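Regulator of nonsense transcripts 2 (Homo sapiens, PDB 4CEK) takes part in nonsense-mediated mRNA decay, in which this all-helical second MIF4G domain, one of three, probably serves as a structural scaffold. Local coordinates at residues D119-Q124 with A138-M143; S192-D197 with V217-E222; F263-P268 with L272-L277; R283-M288 with M297-Y302. All coordinates share one frame; numbering follows the deposited sequence.

Contact 1. Residues D119-Q124 with A138-M143; sequences DAFLQQ and AMDFCM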
loop_
_atom_site.group_PDB
_atom_site.type_symbol
_atom_site.label_atom_id
_atom_site.label_comp_id
_atom_site.label_asym_id
_atom_site.label_seq_id
_atom_site.Cartn_x
_atom_site.Cartn_y
_atom_site.Cartn_z
ATOM N N ASP A 119 -12.557 -16.019 10.638
ATOM C CA ASP A 119 -13.412 -14.850 10.663
ATOM C C ASP A 119 -13.138 -14.042 11.925
ATOM O O ASP A 119 -13.232 -12.817 11.907
ATOM C CB ASP A 119 -14.891 -15.256 10.574
ATOM C CG ASP A 119 -15.275 -15.814 9.190
ATOM O OD1 ASP A 119 -14.392 -15.997 8.297
ATOM O OD2 ASP A 119 -16.488 -16.078 8.999
ATOM N N ALA A 120 -12.784 -14.724 13.013
ATOM C CA ALA A 120 -12.344 -14.052 14.233
ATOM C C ALA A 120 -11.068 -13.286 13.965
ATOM O O ALA A 120 -10.907 -12.132 14.386
ATOM C CB ALA A 120 -12.083 -15.066 15.362
ATOM N N PHE A 121 -10.134 -13.988 13.329
ATOM C CA PHE A 121 -8.793 -13.468 13.063
ATOM C C PHE A 121 -8.869 -12.208 12.213
ATOM O O PHE A 121 -8.314 -11.183 12.588
ATOM C CB PHE A 121 -7.952 -14.524 12.344
ATOM C CG PHE A 121 -6.608 -14.046 11.965
ATOM C CD1 PHE A 121 -5.572 -14.044 12.896
ATOM C CD2 PHE A 121 -6.368 -13.563 10.676
ATOM C CE1 PHE A 121 -4.313 -13.582 12.531
ATOM C CE2 PHE A 121 -5.104 -13.117 10.312
ATOM C CZ PHE A 121 -4.084 -13.114 11.235
ATOM N N LEU A 122 -9.582 -12.291 11.091
ATOM C CA LEU A 122 -9.733 -11.147 10.188
ATOM C C LEU A 122 -10.375 -9.980 10.920
ATOM O O LEU A 122 -9.909 -8.853 10.810
ATOM C CB LEU A 122 -10.562 -11.488 8.950
ATOM C CG LEU A 122 -10.056 -12.624 8.051
ATOM C CD1 LEU A 122 -10.986 -12.797 6.839
ATOM C CD2 LEU A 122 -8.615 -12.435 7.612
ATOM N N GLN A 123 -11.412 -10.248 11.702
ATOM C CA GLN A 123 -12.102 -9.170 12.422
ATOM C C GLN A 123 -11.234 -8.506 13.514
ATOM O O GLN A 123 -11.583 -7.441 14.011
ATOM C CB GLN A 123 -13.456 -9.654 12.966
ATOM C CG GLN A 123 -14.498 -9.842 11.855
ATOM C CD GLN A 123 -15.807 -10.497 12.309
ATOM O OE1 GLN A 123 -15.823 -11.645 12.767
ATOM N NE2 GLN A 123 -16.920 -9.772 12.154
ATOM N N GLN A 124 -10.092 -9.111 13.833
ATOM C CA GLN A 124 -9.154 -8.601 14.856
ATOM C C GLN A 124 -7.969 -7.798 14.250
ATOM O O GLN A 124 -7.312 -7.018 14.948
ATOM C CB GLN A 124 -8.668 -9.798 15.715
ATOM C CG GLN A 124 -7.237 -9.777 16.242
ATOM C CD GLN A 124 -6.170 -10.292 15.239
ATOM O OE1 GLN A 124 -4.970 -10.228 15.529
ATOM N NE2 GLN A 124 -6.597 -10.813 14.081
ATOM N N ALA A 138 0.843 -12.623 12.054
ATOM C CA ALA A 138 1.516 -13.387 11.029
ATOM C C ALA A 138 1.857 -14.812 11.496
ATOM O O ALA A 138 1.702 -15.765 10.732
ATOM C CB ALA A 138 2.779 -12.670 10.577
ATOM N N MET A 139 2.345 -14.969 12.723
ATOM C CA MET A 139 2.692 -16.311 13.223
ATOM C C MET A 139 1.423 -17.134 13.379
ATOM O O MET A 139 1.355 -18.285 12.943
ATOM C CB MET A 139 3.489 -16.229 14.522
ATOM C CG MET A 139 4.949 -15.837 14.308
ATOM S SD MET A 139 5.980 -15.524 15.781
ATOM C CE MET A 139 5.230 -14.061 16.481
ATOM N N ASP A 140 0.395 -16.514 13.943
ATOM C CA ASP A 140 -0.895 -17.165 14.139
ATOM C C ASP A 140 -1.487 -17.661 12.814
ATOM O O ASP A 140 -1.958 -18.793 12.713
ATOM C CB ASP A 140 -1.856 -16.192 14.855
ATOM C CG ASP A 140 -3.189 -16.811 15.203
ATOM O OD1 ASP A 140 -3.291 -18.059 15.191
ATOM O OD2 ASP A 140 -4.149 -16.051 15.510
ATOM N N PHE A 141 -1.473 -16.809 11.797
ATOM C CA PHE A 141 -2.047 -17.166 10.499
ATOM C C PHE A 141 -1.231 -18.280 9.840
ATOM O O PHE A 141 -1.766 -19.246 9.313
ATOM C CB PHE A 141 -2.084 -15.941 9.574
ATOM C CG PHE A 141 -2.793 -16.198 8.303
ATOM C CD1 PHE A 141 -2.116 -16.729 7.237
ATOM C CD2 PHE A 141 -4.159 -16.003 8.203
ATOM C CE1 PHE A 141 -2.780 -17.035 6.051
ATOM C CE2 PHE A 141 -4.831 -16.310 7.027
ATOM C CZ PHE A 141 -4.126 -16.819 5.940
ATOM N N CYS A 142 0.077 -18.127 9.885
ATOM C CA CYS A 142 0.991 -19.033 9.213
ATOM C C CYS A 142 0.947 -20.472 9.795
ATOM O O CYS A 142 1.276 -21.437 9.110
ATOM C CB CYS A 142 2.405 -18.451 9.298
ATOM S SG CYS A 142 3.514 -18.981 7.996
ATOM N N MET A 143 0.509 -20.601 11.043
ATOM C CA MET A 143 0.567 -21.860 11.766
ATOM C C MET A 143 -0.765 -22.560 11.967
ATOM O O MET A 143 -0.773 -23.769 12.160
ATOM C CB MET A 143 1.175 -21.626 13.140
ATOM C CG MET A 143 2.684 -21.483 13.111
ATOM S SD MET A 143 3.416 -22.502 14.387
ATOM C CE MET A 143 2.789 -24.144 13.986
#

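Contact 2. Residues S192-D197 with V217-E222; sequences SMLRGD and VRFIGE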
loop_
_atom_site.group_PDB
_atom_site.type_symbol
_atom_site.label_atom_id
_atom_site.label_comp_id
_atom_site.label_asym_id
_atom_site.label_seq_id
_atom_site.Cartn_x
_atom_site.Cartn_y
_atom_site.Cartn_z
ATOM N N SER A 192 -1.729 -6.911 -7.263
ATOM C CA SER A 192 -2.508 -6.922 -8.468
ATOM C C SER A 192 -3.784 -6.152 -8.309
ATOM O O SER A 192 -4.182 -5.385 -9.192
ATOM C CB SER A 192 -2.838 -8.347 -8.866
ATOM O OG SER A 192 -3.738 -8.305 -9.962
ATOM N N MET A 193 -4.437 -6.351 -7.184
ATOM C CA MET A 193 -5.658 -5.585 -6.861
ATOM C C MET A 193 -5.369 -4.068 -6.738
ATOM O O MET A 193 -6.150 -3.234 -7.201
ATOM C CB MET A 193 -6.260 -6.113 -5.551
ATOM C CG MET A 193 -6.860 -7.518 -5.651
ATOM S SD MET A 193 -7.724 -7.987 -4.133
ATOM C CE MET A 193 -6.330 -8.428 -3.108
ATOM N N LEU A 194 -4.239 -3.724 -6.114
ATOM C CA LEU A 194 -3.901 -2.347 -5.824
ATOM C C LEU A 194 -3.537 -1.666 -7.128
ATOM O O LEU A 194 -4.011 -0.570 -7.389
ATOM C CB LEU A 194 -2.766 -2.269 -4.800
ATOM C CG LEU A 194 -3.156 -2.466 -3.330
ATOM C CD1 LEU A 194 -1.924 -2.490 -2.416
ATOM C CD2 LEU A 194 -4.091 -1.360 -2.880
ATOM N N ARG A 195 -2.764 -2.332 -7.984
ATOM C CA ARG A 195 -2.498 -1.839 -9.343
ATOM C C ARG A 195 -3.743 -1.535 -10.169
ATOM O O ARG A 195 -3.793 -0.508 -10.850
ATOM C CB ARG A 195 -1.674 -2.842 -10.167
ATOM C CG ARG A 195 -0.182 -2.783 -9.922
ATOM C CD ARG A 195 0.608 -3.394 -11.083
ATOM N NE ARG A 195 0.091 -4.725 -11.411
ATOM C CZ ARG A 195 0.422 -5.855 -10.795
ATOM N NH1 ARG A 195 1.323 -5.869 -9.800
ATOM N NH2 ARG A 195 -0.154 -6.979 -11.201
ATOM N N GLY A 196 -4.698 -2.465 -10.188
ATOM C CA GLY A 196 -5.939 -2.287 -10.953
ATOM C C GLY A 196 -6.770 -1.123 -10.442
ATOM O O GLY A 196 -7.296 -0.337 -11.216
ATOM N N ASP A 197 -6.827 -0.956 -9.134
ATOM C CA ASP A 197 -7.583 0.163 -8.544
ATOM C C ASP A 197 -6.874 1.497 -8.837
ATOM O O ASP A 197 -7.529 2.504 -9.169
ATOM C CB ASP A 197 -7.733 -0.076 -7.064
ATOM C CG ASP A 197 -8.925 0.597 -6.483
ATOM O OD1 ASP A 197 -9.818 1.011 -7.222
ATOM O OD2 ASP A 197 -8.941 0.751 -5.263
ATOM N N VAL A 217 -3.153 4.916 -2.963
ATOM C CA VAL A 217 -1.794 5.360 -3.240
ATOM C C VAL A 217 -0.926 5.231 -2.008
ATOM O O VAL A 217 0.227 4.843 -2.136
ATOM C CB VAL A 217 -1.759 6.807 -3.813
ATOM C CG1 VAL A 217 -0.446 7.486 -3.489
ATOM C CG2 VAL A 217 -1.977 6.794 -5.315
ATOM N N ARG A 218 -1.460 5.493 -0.816
ATOM C CA ARG A 218 -0.675 5.261 0.420
ATOM C C ARG A 218 -0.304 3.785 0.635
ATOM O O ARG A 218 0.827 3.483 1.035
ATOM C CB ARG A 218 -1.408 5.766 1.670
ATOM C CG ARG A 218 -1.465 7.287 1.785
ATOM C CD ARG A 218 -1.988 7.719 3.140
ATOM N NE ARG A 218 -2.829 8.913 3.035
ATOM C CZ ARG A 218 -2.421 10.170 3.236
ATOM N NH1 ARG A 218 -1.151 10.437 3.558
ATOM N NH2 ARG A 218 -3.290 11.170 3.101
ATOM N N PHE A 219 -1.244 2.885 0.342
ATOM C CA PHE A 219 -1.020 1.434 0.487
ATOM C C PHE A 219 0.086 1.005 -0.463
ATOM O O PHE A 219 1.027 0.398 -0.037
ATOM C CB PHE A 219 -2.323 0.647 0.233
ATOM C CG PHE A 219 -2.460 -0.643 1.033
ATOM C CD1 PHE A 219 -1.348 -1.277 1.633
ATOM C CD2 PHE A 219 -3.731 -1.232 1.205
ATOM C CE1 PHE A 219 -1.491 -2.449 2.360
ATOM C CE2 PHE A 219 -3.867 -2.430 1.919
ATOM C CZ PHE A 219 -2.748 -3.034 2.500
ATOM N N ILE A 220 0.057 1.462 -1.710
ATOM C CA ILE A 220 1.155 1.185 -2.632
ATOM C C ILE A 220 2.496 1.711 -2.107
ATOM O O ILE A 220 3.584 1.064 -2.253
ATOM C CB ILE A 220 0.869 1.770 -4.036
ATOM C CG1 ILE A 220 -0.299 0.990 -4.667
ATOM C CG2 ILE A 220 2.124 1.692 -4.875
ATOM C CD1 ILE A 220 -0.918 1.526 -5.961
ATOM N N GLY A 221 2.444 2.878 -1.462
ATOM C CA GLY A 221 3.664 3.444 -0.895
ATOM C C GLY A 221 4.249 2.592 0.195
ATOM O O GLY A 221 5.457 2.408 0.274
ATOM N N GLU A 222 3.407 2.115 1.094
ATOM C CA GLU A 222 3.896 1.281 2.227
ATOM C C GLU A 222 4.502 -0.046 1.718
ATOM O O GLU A 222 5.607 -0.455 2.094
ATOM C CB GLU A 222 2.740 1.011 3.190
ATOM C CG GLU A 222 2.380 2.208 4.080
ATOM C CD GLU A 222 3.610 2.731 4.830
ATOM O OE1 GLU A 222 4.455 1.917 5.255
ATOM O OE2 GLU A 222 3.785 3.959 4.951
#

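Contact 3. Residues F263-P268 with L272-L277; sequences FLFRSP and LRTSVL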
loop_
_atom_site.group_PDB
_atom_site.type_symbol
_atom_site.label_atom_id
_atom_site.label_comp_id
_atom_site.label_asym_id
_atom_site.label_seq_id
_atom_site.Cartn_x
_atom_site.Cartn_y
_atom_site.Cartn_z
ATOM N N PHE A 263 12.371 7.047 0.259
ATOM C CA PHE A 263 12.874 5.699 -0.016
ATOM C C PHE A 263 13.367 5.610 -1.448
ATOM O O PHE A 263 14.483 5.143 -1.711
ATOM C CB PHE A 263 11.786 4.651 0.280
ATOM C CG PHE A 263 12.187 3.226 -0.046
ATOM C CD1 PHE A 263 12.903 2.471 0.855
ATOM C CD2 PHE A 263 11.793 2.631 -1.249
ATOM C CE1 PHE A 263 13.258 1.144 0.555
ATOM C CE2 PHE A 263 12.153 1.315 -1.567
ATOM C CZ PHE A 263 12.883 0.567 -0.666
ATOM N N LEU A 264 12.572 6.125 -2.376
ATOM C CA LEU A 264 12.957 6.089 -3.780
ATOM C C LEU A 264 14.123 6.991 -4.097
ATOM O O LEU A 264 15.022 6.623 -4.891
ATOM C CB LEU A 264 11.796 6.467 -4.663
ATOM C CG LEU A 264 10.575 5.527 -4.730
ATOM C CD1 LEU A 264 9.466 6.247 -5.489
ATOM C CD2 LEU A 264 10.871 4.162 -5.373
ATOM N N PHE A 265 14.107 8.195 -3.519
ATOM C CA PHE A 265 15.146 9.195 -3.819
ATOM C C PHE A 265 16.474 8.747 -3.196
ATOM O O PHE A 265 17.498 8.829 -3.811
ATOM C CB PHE A 265 14.721 10.600 -3.336
ATOM C CG PHE A 265 15.677 11.690 -3.709
ATOM C CD1 PHE A 265 15.595 12.303 -4.932
ATOM C CD2 PHE A 265 16.658 12.098 -2.831
ATOM C CE1 PHE A 265 16.488 13.314 -5.296
ATOM C CE2 PHE A 265 17.555 13.121 -3.179
ATOM C CZ PHE A 265 17.470 13.721 -4.423
ATOM N N ARG A 266 16.438 8.218 -1.991
ATOM C CA ARG A 266 17.664 7.830 -1.306
ATOM C C ARG A 266 18.298 6.511 -1.803
ATOM O O ARG A 266 19.514 6.346 -1.772
ATOM C CB ARG A 266 17.409 7.803 0.201
ATOM C CG ARG A 266 17.158 9.202 0.729
ATOM C CD ARG A 266 16.709 9.214 2.166
ATOM N NE ARG A 266 16.405 10.584 2.579
ATOM C CZ ARG A 266 15.892 10.944 3.762
ATOM N NH1 ARG A 266 15.596 10.035 4.691
ATOM N NH2 ARG A 266 15.657 12.230 4.000
ATOM N N SER A 267 17.474 5.590 -2.279
ATOM C CA SER A 267 17.954 4.314 -2.786
ATOM C C SER A 267 18.760 4.520 -4.068
ATOM O O SER A 267 18.301 5.188 -4.994
ATOM C CB SER A 267 16.755 3.381 -3.024
ATOM O OG SER A 267 16.044 3.169 -1.809
ATOM N N PRO A 268 19.975 3.965 -4.135
ATOM C CA PRO A 268 20.838 4.227 -5.300
ATOM C C PRO A 268 20.261 3.759 -6.638
ATOM O O PRO A 268 20.454 4.407 -7.662
ATOM C CB PRO A 268 22.117 3.450 -4.986
ATOM C CG PRO A 268 21.832 2.621 -3.785
ATOM C CD PRO A 268 20.676 3.232 -3.075
ATOM N N LEU A 272 18.311 8.341 -9.375
ATOM C CA LEU A 272 18.444 9.162 -10.577
ATOM C C LEU A 272 17.131 9.361 -11.276
ATOM O O LEU A 272 16.867 10.422 -11.834
ATOM C CB LEU A 272 19.482 8.536 -11.549
ATOM C CG LEU A 272 19.685 9.125 -12.974
ATOM C CD1 LEU A 272 21.107 8.936 -13.505
ATOM C CD2 LEU A 272 18.681 8.534 -13.969
ATOM N N ARG A 273 16.291 8.337 -11.280
ATOM C CA ARG A 273 15.022 8.429 -12.008
ATOM C C ARG A 273 13.984 9.172 -11.206
ATOM O O ARG A 273 13.141 9.874 -11.786
ATOM C CB ARG A 273 14.504 7.061 -12.365
ATOM C CG ARG A 273 13.562 7.093 -13.549
ATOM C CD ARG A 273 12.760 5.810 -13.624
ATOM N NE ARG A 273 12.970 5.098 -14.882
ATOM C CZ ARG A 273 12.754 3.795 -15.061
ATOM N NH1 ARG A 273 12.292 3.038 -14.060
ATOM N NH2 ARG A 273 12.986 3.245 -16.263
ATOM N N THR A 274 14.035 9.010 -9.878
ATOM C CA THR A 274 13.205 9.789 -8.960
ATOM C C THR A 274 13.479 11.292 -9.142
ATOM O O THR A 274 12.569 12.102 -9.360
ATOM C CB THR A 274 13.467 9.368 -7.505
ATOM O OG1 THR A 274 13.381 7.933 -7.410
ATOM C CG2 THR A 274 12.433 9.978 -6.546
ATOM N N SER A 275 14.754 11.616 -9.121
ATOM C CA SER A 275 15.245 12.968 -9.276
ATOM C C SER A 275 14.836 13.600 -10.575
ATOM O O SER A 275 14.404 14.743 -10.605
ATOM C CB SER A 275 16.753 12.964 -9.219
ATOM O OG SER A 275 17.182 14.261 -9.504
ATOM N N VAL A 276 14.947 12.853 -11.663
ATOM C CA VAL A 276 14.479 13.365 -12.941
ATOM C C VAL A 276 13.002 13.709 -12.835
ATOM O O VAL A 276 12.578 14.785 -13.272
ATOM C CB VAL A 276 14.723 12.379 -14.115
ATOM C CG1 VAL A 276 14.038 12.893 -15.367
ATOM C CG2 VAL A 276 16.199 12.225 -14.375
ATOM N N LEU A 277 12.219 12.807 -12.244
ATOM C CA LEU A 277 10.768 12.988 -12.202
ATOM C C LEU A 277 10.378 14.125 -11.250
ATOM O O LEU A 277 9.390 14.824 -11.485
ATOM C CB LEU A 277 10.046 11.669 -11.812
ATOM C CG LEU A 277 10.056 10.505 -12.853
ATOM C CD1 LEU A 277 9.443 9.198 -12.327
ATOM C CD2 LEU A 277 9.387 10.888 -14.170
#

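Contact 4. Residues R283-M288 with M297-Y302; sequences RKKQAM and MVENAY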
loop_
_atom_site.group_PDB
_atom_site.type_symbol
_atom_site.label_atom_id
_atom_site.label_comp_id
_atom_site.label_asym_id
_atom_site.label_seq_id
_atom_site.Cartn_x
_atom_site.Cartn_y
_atom_site.Cartn_z
ATOM N N ARG A 283 9.465 21.715 -12.831
ATOM C CA ARG A 283 9.361 22.380 -14.136
ATOM C C ARG A 283 7.905 22.588 -14.573
ATOM O O ARG A 283 7.573 23.638 -15.111
ATOM C CB ARG A 283 10.170 21.637 -15.209
ATOM C CG ARG A 283 11.680 21.786 -15.035
ATOM C CD ARG A 283 12.454 21.087 -16.151
ATOM N NE ARG A 283 13.781 21.674 -16.388
ATOM C CZ ARG A 283 14.896 21.376 -15.706
ATOM N NH1 ARG A 283 14.879 20.500 -14.700
ATOM N NH2 ARG A 283 16.048 21.970 -16.029
ATOM N N LYS A 284 7.036 21.616 -14.300
ATOM C CA LYS A 284 5.626 21.671 -14.729
ATOM C C LYS A 284 4.744 22.612 -13.934
ATOM O O LYS A 284 3.771 23.076 -14.469
ATOM C CB LYS A 284 4.972 20.287 -14.613
ATOM C CG LYS A 284 5.202 19.319 -15.766
ATOM C CD LYS A 284 4.293 18.093 -15.622
ATOM C CE LYS A 284 4.718 16.952 -16.530
ATOM N NZ LYS A 284 4.486 17.255 -17.973
ATOM N N LYS A 285 5.003 22.832 -12.639
ATOM C CA LYS A 285 4.166 23.783 -11.861
ATOM C C LYS A 285 4.207 25.207 -12.456
ATOM O O LYS A 285 3.154 25.802 -12.660
ATOM C CB LYS A 285 4.504 23.798 -10.349
ATOM C CG LYS A 285 5.969 24.020 -10.017
ATOM C CD LYS A 285 6.223 25.043 -8.938
ATOM C CE LYS A 285 7.701 25.398 -8.901
ATOM N NZ LYS A 285 7.976 26.501 -7.940
ATOM N N GLN A 286 5.409 25.719 -12.772
ATOM C CA GLN A 286 5.574 26.971 -13.554
ATOM C C GLN A 286 4.972 26.831 -14.954
ATOM O O GLN A 286 3.979 27.477 -15.284
ATOM C CB GLN A 286 7.065 27.351 -13.715
ATOM C CG GLN A 286 7.723 28.022 -12.508
ATOM C CD GLN A 286 9.066 28.688 -12.820
ATOM O OE1 GLN A 286 10.125 28.060 -12.736
ATOM N NE2 GLN A 286 9.024 29.981 -13.146
ATOM N N ALA A 287 5.571 25.935 -15.741
ATOM C CA ALA A 287 5.266 25.764 -17.165
ATOM C C ALA A 287 3.783 25.620 -17.534
ATOM O O ALA A 287 3.370 26.113 -18.563
ATOM C CB ALA A 287 6.068 24.595 -17.724
ATOM N N MET A 288 2.991 24.984 -16.678
ATOM C CA MET A 288 1.632 24.499 -16.996
ATOM C C MET A 288 0.531 25.342 -16.316
ATOM O O MET A 288 -0.670 25.017 -16.391
ATOM C CB MET A 288 1.562 23.054 -16.505
ATOM C CG MET A 288 0.338 22.247 -16.863
ATOM S SD MET A 288 0.686 20.493 -16.606
ATOM C CE MET A 288 -0.860 19.765 -17.190
ATOM N N MET A 297 1.367 22.550 -3.184
ATOM C CA MET A 297 1.403 21.059 -3.046
ATOM C C MET A 297 2.617 20.393 -3.710
ATOM O O MET A 297 3.379 19.706 -3.057
ATOM C CB MET A 297 0.124 20.436 -3.604
ATOM C CG MET A 297 -0.289 19.104 -2.973
ATOM S SD MET A 297 -1.827 18.459 -3.698
ATOM C CE MET A 297 -3.045 19.570 -2.976
ATOM N N VAL A 298 2.840 20.629 -4.989
ATOM C CA VAL A 298 4.000 20.071 -5.668
ATOM C C VAL A 298 5.326 20.492 -4.989
ATOM O O VAL A 298 6.208 19.653 -4.741
ATOM C CB VAL A 298 4.011 20.512 -7.163
ATOM C CG1 VAL A 298 5.310 20.075 -7.859
ATOM C CG2 VAL A 298 2.762 19.980 -7.921
ATOM N N GLU A 299 5.474 21.788 -4.684
ATOM C CA GLU A 299 6.661 22.281 -3.949
ATOM C C GLU A 299 6.907 21.533 -2.649
ATOM O O GLU A 299 8.012 21.074 -2.386
ATOM C CB GLU A 299 6.524 23.787 -3.662
ATOM C CG GLU A 299 6.663 24.594 -4.938
ATOM C CD GLU A 299 6.183 26.020 -4.839
ATOM O OE1 GLU A 299 5.634 26.425 -3.821
ATOM O OE2 GLU A 299 6.375 26.759 -5.813
ATOM N N ASN A 300 5.864 21.391 -1.852
ATOM C CA ASN A 300 5.999 20.710 -0.577
ATOM C C ASN A 300 6.433 19.234 -0.703
ATOM O O ASN A 300 7.348 18.807 0.007
ATOM C CB ASN A 300 4.728 20.885 0.227
ATOM C CG ASN A 300 4.579 22.298 0.746
ATOM O OD1 ASN A 300 5.535 23.105 0.678
ATOM N ND2 ASN A 300 3.378 22.631 1.240
ATOM N N ALA A 301 5.867 18.507 -1.675
ATOM C CA ALA A 301 6.286 17.128 -1.930
ATOM C C ALA A 301 7.712 17.091 -2.401
ATOM O O ALA A 301 8.482 16.215 -1.980
ATOM C CB ALA A 301 5.379 16.430 -2.943
ATOM N N TYR A 302 8.081 18.015 -3.280
ATOM C CA TYR A 302 9.467 18.106 -3.746
ATOM C C TYR A 302 10.504 18.270 -2.604
ATOM O O TYR A 302 11.500 17.487 -2.508
ATOM C CB TYR A 302 9.591 19.217 -4.777
ATOM C CG TYR A 302 11.009 19.464 -5.318
ATOM C CD1 TYR A 302 11.894 20.346 -4.687
ATOM C CD2 TYR A 302 11.440 18.842 -6.468
ATOM C CE1 TYR A 302 13.162 20.584 -5.193
ATOM C CE2 TYR A 302 12.697 19.074 -6.983
ATOM C CZ TYR A 302 13.551 19.948 -6.358
ATOM O OH TYR A 302 14.789 20.108 -6.904
#

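Contact 1. Residues D119-Q124 with A138-M143
Phe121 and Phe141 meet between two successive helices of the MIF4G domain, 110-124 and 131-144. The helices run broadly in opposite directions and form a helical hairpin, the building element of this all-helical fold. Their backbones are well separated here: the CA atoms of Phe121 and Phe141, the nearest pair, lie 8.1 Å apart. Side chains bridge the gap.

The tight part is aromatic and buried. Phe121 CE2 comes within 3.7 Å of Phe141 CD2. At its far end, Phe121 CZ rests 3.8 Å from Phe141 CB. The ring centroids of Phe121 and Phe141 are 5.7 Å apart and the planes are inclined at 44°. The pair is therefore oblique, neither a parallel stack nor a T-shaped one. Phe121 has CG anti to its own nitrogen (chi1 176°), which sends the ring across to the second helix. Phe141 is backed by Leu154 of helix 148-159, and Phe121 also touches Met145. Both rings thus belong to a larger apolar layer.

The looser part is polar and more exposed. Asp140 lies one residue before Phe141 and takes up less of the interface. Its side chain slides past that of Phe121 in the opposite direction, with the carboxylate turned 80° from the ring plane. It lies close beside the CD1-CE1 side of the ring. The polar anchor of Asp140 is in its own helix, where OD1 is hydrogen-bonded to Asn144 ND2. The other carboxylate oxygen, Asp140 OD2, sits 3.6 Å from Phe121 CD1.

Contact 2. Residues S192-D197 with V217-E222
Leu194 and Ile220 mark the closest backbone approach, with their CA atoms 6.9 Å apart. Leu194 lies in helix 185-203 and Ile220 in helix 210-225. The two segments run in roughly opposite directions but are strongly inclined to each other.

Leu194 points at the second helix and makes the largest share of the contact. Its CD1 methyl stands over one face of the Phe219 ring, 4.3 Å from the ring centroid and 23° off the normal. This is a CH-pi contact. The methyl is offset toward the rim, and Leu194 CD1 comes nearest to Phe219 CG, at 3.9 Å. The other methyl, Leu194 CD2, reaches Phe219 CD2 at 4.1 Å, so the leucine fork spans the base of the aromatic side chain.

Ile220 packs lower down the leucine. Its CG1 is 4.1 Å from Leu194 CB. CG1 stands beside the backbone nitrogen (chi1 -68°), and the extended chain beyond it brings Ile220 CD1 to 4.0 Å from Leu194 O.

All three residues are buried. Phe159 and Phe229 also touch Leu194, while Val161 and Leu169 touch Phe219. Such apolar packing is typical of consecutive helices of the all-helical MIF4G fold.

Contact 3. Residues F263-P268 with L272-L277
The Phe265 ring meets Thr274 and Ser275 of the next helix in different ways. The Thr274 CG2 methyl comes to the ring edge, near its plane. Ser275 CB approaches obliquely, 3.9 Å from Phe265 CE1. His271 adds an edge-to-face ring contact with Phe265. The second flat group, Phe263, has Ser267 OG 4.0 Å above the centre of one face, and its ring also meets that of Trp9 from the N-terminal part of the chain.

Thr274 is the wedge between the helices. The CA atoms of Phe265 and Thr274 are only 5.5 Å apart. Thr274 OG1 stands beside the backbone nitrogen (chi1 -50°), which leaves CG2 anti to that nitrogen, and the methyl packs 3.9 Å from Phe265 N. The hydroxyl branch turns the other way, and Thr274 OG1 lies 3.5 Å from Leu264 CB. Thr274 OG1 is hydrogen-bonded to Ser270 O, within its own helix. Ser270 OG in turn bonds to Leu264 O and so ties the two helices together.

Ser267 leaves the helical conformation. Phe263 O receives both Ser267 N, at 3.1 Å, and Ser267 OG, from opposite faces of the carbonyl plane. These bonds secure the last helical turn before the chain turns sharply into helix 268-287. This is a tight corner between two consecutive helices, 247-266 and 268-287, of the helical MIF4G fold.

Contact 4. Residues R283-M288 with M297-Y302
Lys285 and Glu299 form a salt bridge between helices 268-287 and 292-305. Lys285 NZ donates a hydrogen bond of 2.7 Å to Glu299 OE2. The oxygen accepts it on its anti lone pair, the one directed away from OE1. The ammonium therefore does not sit in the fork of the carboxylate but binds one oxygen from its outer side.

The aliphatic part of the lysine shares the contact. Lys285 CE and CD each lie 3.6 Å from Glu299 OE2. Lys285 CD is also 4.0 Å from Glu299 CG. The two side chains cross at about a right angle, so the lysine passes over the end of the glutamate instead of lying along it.

Torsions explain the reach. Lys285 CG is wedged between its backbone nitrogen and carbonyl carbon (chi1 53°), and the chain bends again at chi2 (133°). Glu299 takes a simpler path and is extended beyond CG.

Further out, Val298 faces the first helix from beside Glu299. The CA atoms of Lys285 and Val298 are 7.2 Å apart, the nearest backbone approach. Val298 is buried against Phe245, Ile250 and Met281, while the neighbouring Glu299 is partly exposed. Leu290, in the connection between the helices, touches Lys285. One turn on from Val298, Tyr302 is hydrogen-bonded through OH to Glu279 of helix 268-287. The ion pair lies at the surface, beside this apolar packing. It bridges the last two helices of the chain, which pair as an antiparallel helical hairpin.

How the contacts relate
The four contacts follow one another along the chain; none nests in or crosses another. Contact 1 closes the turn between helices 110-124 and 131-144. Contact 2 then joins helices 185-203 and 210-225, close to the centre of the chain. Contact 3 closes the shortest connection, at the corner between helices 247-266 and 268-287. Contact 4 pairs the far end of helix 268-287 with helix 292-305, so contacts 3 and 4 share a helix; their centres are about 17 Å apart. Contacts 1 and 4 are the most distant, about 44 Å between centres, on opposite sides of the chain's centre. Each contact ties sequential neighbours in the helical array.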